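Local coordinates for protein shikimate dehydrogenase (NADP(+)) (Peptoclostridium difficile, PDB 5DZS) that probably catalyses the reversible NADPH-linked reduction of 3-dehydroshikimate to shikimate, a step in chorismate and aromatic amino acid biosynthesis, at residues B[58-63]-B[86-91]; B[179-184]-B[207-212]. All coordinates share one frame; numbering follows the deposited sequence.

How the interactions relate
Both interactions join neighbouring strands of a sheet, but in different sheets. Interaction 1 lies in the mixed sheet of the substrate-binding domain and is buried. Its strands run antiparallel, and the C-terminal end of 57-60 meets the N-terminal end of 87-91. Interaction 2 lies in the parallel sheet of the nucleotide-binding domain and is only partly buried. Here both strands are met at their C-terminal ends. Both of its segments run on from strand ends into loops. The chemistry follows this. Interaction 1 rests mostly on backbone bonds, with one asparagine amide added. Interaction 2 has fewer backbone bonds across it and relies on an asparagine–aspartate pair. The centres lie about 20 Å apart.

Interaction 1 of 2, residues B[58-63]-B[86-91]; sequences VNVTVP and NTILLR
The backbone carbonyl of N86 accepts two N-H groups, one from the N59 side chain and one from the V60 backbone, one on each face of its plane. The contact joins antiparallel strands 57-60 and 87-91 in the mixed sheet of the substrate-binding domain. A classic beta bulge sits at its edge, where N86 and T87 both face Y98 of the next strand. The V60 amide N is 2.9 Å from N86 O, well above the carbonyl plane. From the other face comes N59 ND2, 3.1 Å from the same oxygen. That bond is nearly straight, at 166°, and lies in the plane of the N59 amide. CG of N59 is anti to its carbonyl carbon (chi1 -70°), which carries the amide back across to the neighbouring strand. N59 OD1 bonds to the Y33 hydroxyl, and ND2 has S243 OG as a second partner, so both ends of the amide are held.

Next along strand 87-91, I88 pairs with V58 as a hydrogen-bonded pair. I88 N reaches V58 O at 2.8 Å, and V58 N returns the bond to I88 O at 3.0 Å. I88 O also accepts from the indole N-H of W247 in helix 233-248. N59 and T87 form the non-hydrogen-bonded pair, with side chains that touch W247 of that helix. V58 and I88 put theirs on the other face, side by side. There CD1 of I88 lies 3.7 Å from V60 CG2.

N86 is a predicted shikimate-binding residue, as is T61 just beyond V60. The N86 side chain is close to those of D101 and Q239, also predicted to bind shikimate. T100 OG1 bonds to N86 ND2. At the oxygen end of the N86 amide, T87 OG1 donates to N86 OD1 at 3.0 Å, from above the carbonyl plane.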
# COMPACT_ATOMS: atom_id res chain seq x y z
N VAL B 58 -13.12 -6.84 -1.50
CA VAL B 58 -14.26 -6.82 -0.59
C VAL B 58 -13.81 -6.35 0.76
O VAL B 58 -12.63 -6.54 1.15
CB VAL B 58 -15.00 -8.16 -0.42
CG1 VAL B 58 -15.55 -8.63 -1.77
CG2 VAL B 58 -14.13 -9.22 0.19
N ASN B 59 -14.70 -5.70 1.47
CA ASN B 59 -14.53 -5.51 2.89
C ASN B 59 -15.19 -6.67 3.61
O ASN B 59 -16.09 -7.32 3.08
CB ASN B 59 -15.16 -4.20 3.33
CG ASN B 59 -14.40 -3.00 2.84
OD1 ASN B 59 -14.94 -2.16 2.12
ND2 ASN B 59 -13.14 -2.90 3.21
N VAL B 60 -14.75 -6.89 4.85
CA VAL B 60 -15.29 -7.98 5.68
C VAL B 60 -15.67 -7.34 7.00
O VAL B 60 -14.86 -6.59 7.62
CB VAL B 60 -14.26 -9.11 5.89
CG1 VAL B 60 -14.86 -10.27 6.67
CG2 VAL B 60 -13.75 -9.62 4.57
N THR B 61 -16.86 -7.63 7.45
CA THR B 61 -17.33 -7.16 8.74
C THR B 61 -17.78 -8.34 9.61
O THR B 61 -17.49 -9.53 9.34
CB THR B 61 -18.35 -6.03 8.61
OG1 THR B 61 -18.63 -5.44 9.90
CG2 THR B 61 -19.62 -6.50 7.97
N VAL B 62 -18.42 -8.02 10.73
CA VAL B 62 -18.85 -9.06 11.66
C VAL B 62 -19.79 -10.06 10.98
O VAL B 62 -20.64 -9.67 10.18
CB VAL B 62 -19.49 -8.42 12.91
CG1 VAL B 62 -18.45 -7.62 13.66
CG2 VAL B 62 -20.67 -7.56 12.54
N PRO B 63 -19.68 -11.35 11.30
CA PRO B 63 -18.76 -11.93 12.29
C PRO B 63 -17.62 -12.71 11.66
O PRO B 63 -17.14 -13.70 12.21
CB PRO B 63 -19.70 -12.91 13.01
CG PRO B 63 -20.53 -13.44 11.92
CD PRO B 63 -20.73 -12.30 10.93
N ASN B 86 -10.19 -6.97 7.46
CA ASN B 86 -11.42 -6.30 7.01
C ASN B 86 -11.38 -5.84 5.57
O ASN B 86 -12.36 -5.27 5.11
CB ASN B 86 -11.77 -5.13 7.92
CG ASN B 86 -10.88 -3.94 7.72
OD1 ASN B 86 -9.86 -3.98 7.02
ND2 ASN B 86 -11.27 -2.84 8.34
N THR B 87 -10.29 -6.13 4.85
CA THR B 87 -10.13 -5.68 3.46
C THR B 87 -9.41 -6.78 2.70
O THR B 87 -8.34 -7.21 3.13
CB THR B 87 -9.34 -4.35 3.40
OG1 THR B 87 -10.04 -3.33 4.14
CG2 THR B 87 -9.12 -3.88 1.98
N ILE B 88 -10.00 -7.23 1.60
CA ILE B 88 -9.41 -8.28 0.77
C ILE B 88 -9.22 -7.74 -0.66
O ILE B 88 -10.13 -7.05 -1.18
CB ILE B 88 -10.30 -9.53 0.72
CG1 ILE B 88 -10.37 -10.18 2.12
CG2 ILE B 88 -9.84 -10.56 -0.32
CD1 ILE B 88 -11.38 -11.29 2.27
N LEU B 89 -8.09 -8.06 -1.27
CA LEU B 89 -7.77 -7.67 -2.64
C LEU B 89 -7.50 -8.94 -3.45
O LEU B 89 -6.74 -9.81 -3.01
CB LEU B 89 -6.52 -6.80 -2.66
CG LEU B 89 -5.90 -6.49 -4.03
CD1 LEU B 89 -6.82 -5.76 -5.00
CD2 LEU B 89 -4.63 -5.68 -3.82
N LEU B 90 -8.10 -9.04 -4.63
CA LEU B 90 -7.85 -10.11 -5.60
C LEU B 90 -6.86 -9.63 -6.65
O LEU B 90 -7.10 -8.63 -7.33
CB LEU B 90 -9.16 -10.50 -6.31
CG LEU B 90 -9.03 -11.47 -7.49
CD1 LEU B 90 -8.67 -12.87 -7.02
CD2 LEU B 90 -10.37 -11.48 -8.27
N ARG B 91 -5.75 -10.34 -6.79
CA ARG B 91 -4.77 -10.09 -7.84
C ARG B 91 -4.20 -11.39 -8.31
O ARG B 91 -3.74 -12.21 -7.52
CB ARG B 91 -3.62 -9.18 -7.35
CG ARG B 91 -3.95 -7.73 -7.14
CD ARG B 91 -4.33 -6.99 -8.41
NE ARG B 91 -4.67 -5.61 -8.08
CZ ARG B 91 -5.34 -4.79 -8.88
NH1 ARG B 91 -5.73 -5.19 -10.09
NH2 ARG B 91 -5.63 -3.56 -8.47

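Interaction 2 of 2, residues B[179-184]-B[207-212]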
# COMPACT_ATOMS: atom_id res chain seq x y z
N LEU B 179 -14.73 2.59 25.16
CA LEU B 179 -14.91 2.40 23.72
C LEU B 179 -15.78 1.17 23.46
O LEU B 179 -15.50 0.06 23.96
CB LEU B 179 -13.55 2.29 23.06
CG LEU B 179 -13.52 2.14 21.52
CD1 LEU B 179 -12.26 2.74 20.93
CD2 LEU B 179 -13.68 0.69 21.09
N ASN B 180 -16.86 1.38 22.71
CA ASN B 180 -17.76 0.30 22.35
C ASN B 180 -17.35 -0.40 21.06
O ASN B 180 -17.49 0.17 19.97
CB ASN B 180 -19.19 0.80 22.16
CG ASN B 180 -20.12 -0.31 21.74
OD1 ASN B 180 -20.03 -1.43 22.25
ND2 ASN B 180 -21.01 -0.02 20.80
N ALA B 181 -16.87 -1.63 21.19
CA ALA B 181 -16.51 -2.46 20.04
C ALA B 181 -17.50 -3.63 19.88
O ALA B 181 -17.20 -4.60 19.18
CB ALA B 181 -15.09 -3.00 20.18
N THR B 182 -18.68 -3.53 20.50
CA THR B 182 -19.71 -4.56 20.41
C THR B 182 -20.70 -4.19 19.32
O THR B 182 -20.78 -3.04 18.91
CB THR B 182 -20.50 -4.72 21.73
OG1 THR B 182 -21.42 -3.63 21.91
CG2 THR B 182 -19.57 -4.82 22.93
N PRO B 183 -21.48 -5.17 18.84
CA PRO B 183 -22.47 -4.85 17.82
C PRO B 183 -23.75 -4.23 18.41
O PRO B 183 -24.72 -4.02 17.69
CB PRO B 183 -22.77 -6.20 17.18
CG PRO B 183 -22.49 -7.20 18.24
CD PRO B 183 -21.41 -6.62 19.11
N VAL B 184 -23.75 -3.92 19.71
CA VAL B 184 -24.92 -3.35 20.37
C VAL B 184 -25.09 -1.86 20.03
O VAL B 184 -24.12 -1.10 20.06
CB VAL B 184 -24.83 -3.50 21.90
CG1 VAL B 184 -26.05 -2.88 22.58
CG2 VAL B 184 -24.68 -4.96 22.27
N ILE B 207 -16.42 6.50 23.13
CA ILE B 207 -16.18 6.31 21.71
C ILE B 207 -17.02 5.13 21.25
O ILE B 207 -16.92 4.04 21.79
CB ILE B 207 -14.70 6.05 21.40
CG1 ILE B 207 -13.87 7.26 21.86
CG2 ILE B 207 -14.50 5.78 19.91
CD1 ILE B 207 -12.37 7.04 21.78
N ASP B 208 -17.88 5.36 20.26
CA ASP B 208 -18.70 4.27 19.74
C ASP B 208 -18.31 4.00 18.30
O ASP B 208 -18.39 4.90 17.47
CB ASP B 208 -20.19 4.64 19.85
CG ASP B 208 -21.12 3.43 19.71
OD1 ASP B 208 -20.63 2.33 19.35
OD2 ASP B 208 -22.32 3.58 19.98
N LEU B 209 -17.89 2.79 17.99
CA LEU B 209 -17.50 2.47 16.61
C LEU B 209 -18.71 2.32 15.70
O LEU B 209 -18.59 2.34 14.47
CB LEU B 209 -16.61 1.23 16.55
CG LEU B 209 -15.31 1.32 17.36
CD1 LEU B 209 -14.41 0.11 17.09
CD2 LEU B 209 -14.56 2.62 17.10
N ILE B 210 -19.89 2.19 16.30
CA ILE B 210 -21.12 2.07 15.55
C ILE B 210 -21.54 3.43 15.02
O ILE B 210 -21.27 4.47 15.63
CB ILE B 210 -22.28 1.55 16.43
CG1 ILE B 210 -21.96 0.16 16.99
CG2 ILE B 210 -23.59 1.55 15.67
CD1 ILE B 210 -21.71 -0.91 15.94
N TYR B 211 -22.16 3.42 13.85
CA TYR B 211 -22.73 4.63 13.32
C TYR B 211 -24.16 4.36 12.90
O TYR B 211 -24.43 3.41 12.16
CB TYR B 211 -21.97 5.20 12.11
CG TYR B 211 -22.77 6.33 11.51
CD1 TYR B 211 -22.90 7.54 12.18
CD2 TYR B 211 -23.44 6.17 10.30
CE1 TYR B 211 -23.65 8.57 11.65
CE2 TYR B 211 -24.20 7.19 9.77
CZ TYR B 211 -24.30 8.39 10.45
OH TYR B 211 -25.05 9.42 9.91
N ASN B 212 -25.07 5.19 13.40
CA ASN B 212 -26.46 5.13 13.00
C ASN B 212 -27.00 6.56 12.99
O ASN B 212 -26.81 7.31 13.95
CB ASN B 212 -27.29 4.20 13.90
CG ASN B 212 -27.27 4.62 15.35
OD1 ASN B 212 -26.43 5.41 15.78
ND2 ASN B 212 -28.20 4.08 16.13
O HOH W 1 -23.89 1.47 20.80
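D208 OD1 is gripped by two N-H groups, which reach it from opposite faces of the carboxylate plane. N180 ND2 comes across from the neighbouring strand at 2.8 Å from D208 OD1. The backbone N of I210 lies 3.1 Å from the same oxygen and closes an Asx turn. The N180 and D208 side chains lie side by side and point the same way, with their flat groups turned 60° apart. Both CG atoms are anti to the backbone N (N180 chi1 178°), which stands the amide and the carboxylate next to each other on the same sheet face. The other carboxylate oxygen, D208 OD2, bonds to T216 OG1 and accepts from a water. That water also donates to V184 O, so it links the loop after strand 177-180 to the end of strand 205-208.

The far end of the N180 amide is held as well. T182 OG1 donates to N180 OD1 at 2.6 Å, in the carbonyl plane and on a lone pair. T182 N meets the same oxygen from above the plane, in a second Asx turn. T182 OG1 in turn accepts from V184 N, an ST turn. The N180 side chain thus folds its own loop back through OD1 and holds the neighbouring strand through ND2.

Between the strands, N180 N bonds to I207 O at 2.8 Å. The return bond from L209 N to N180 O is weak, at 3.3 Å. On the opposite sheet face from N180 and D208, L179 CD1 packs on I207 CG2 at 3.9 Å. The other methyl, L179 CD2, meets L209 CD1 beyond the strand end. CD1 of I210 rests 3.8 Å from T182 O. L209 is predicted to bind NADP(+), and Y211 shikimate. These are neighbouring parallel strands of a beta-alpha-beta unit in the Rossmann-type domain, whose C-terminal strand ends lead into loops beside the predicted cofactor site.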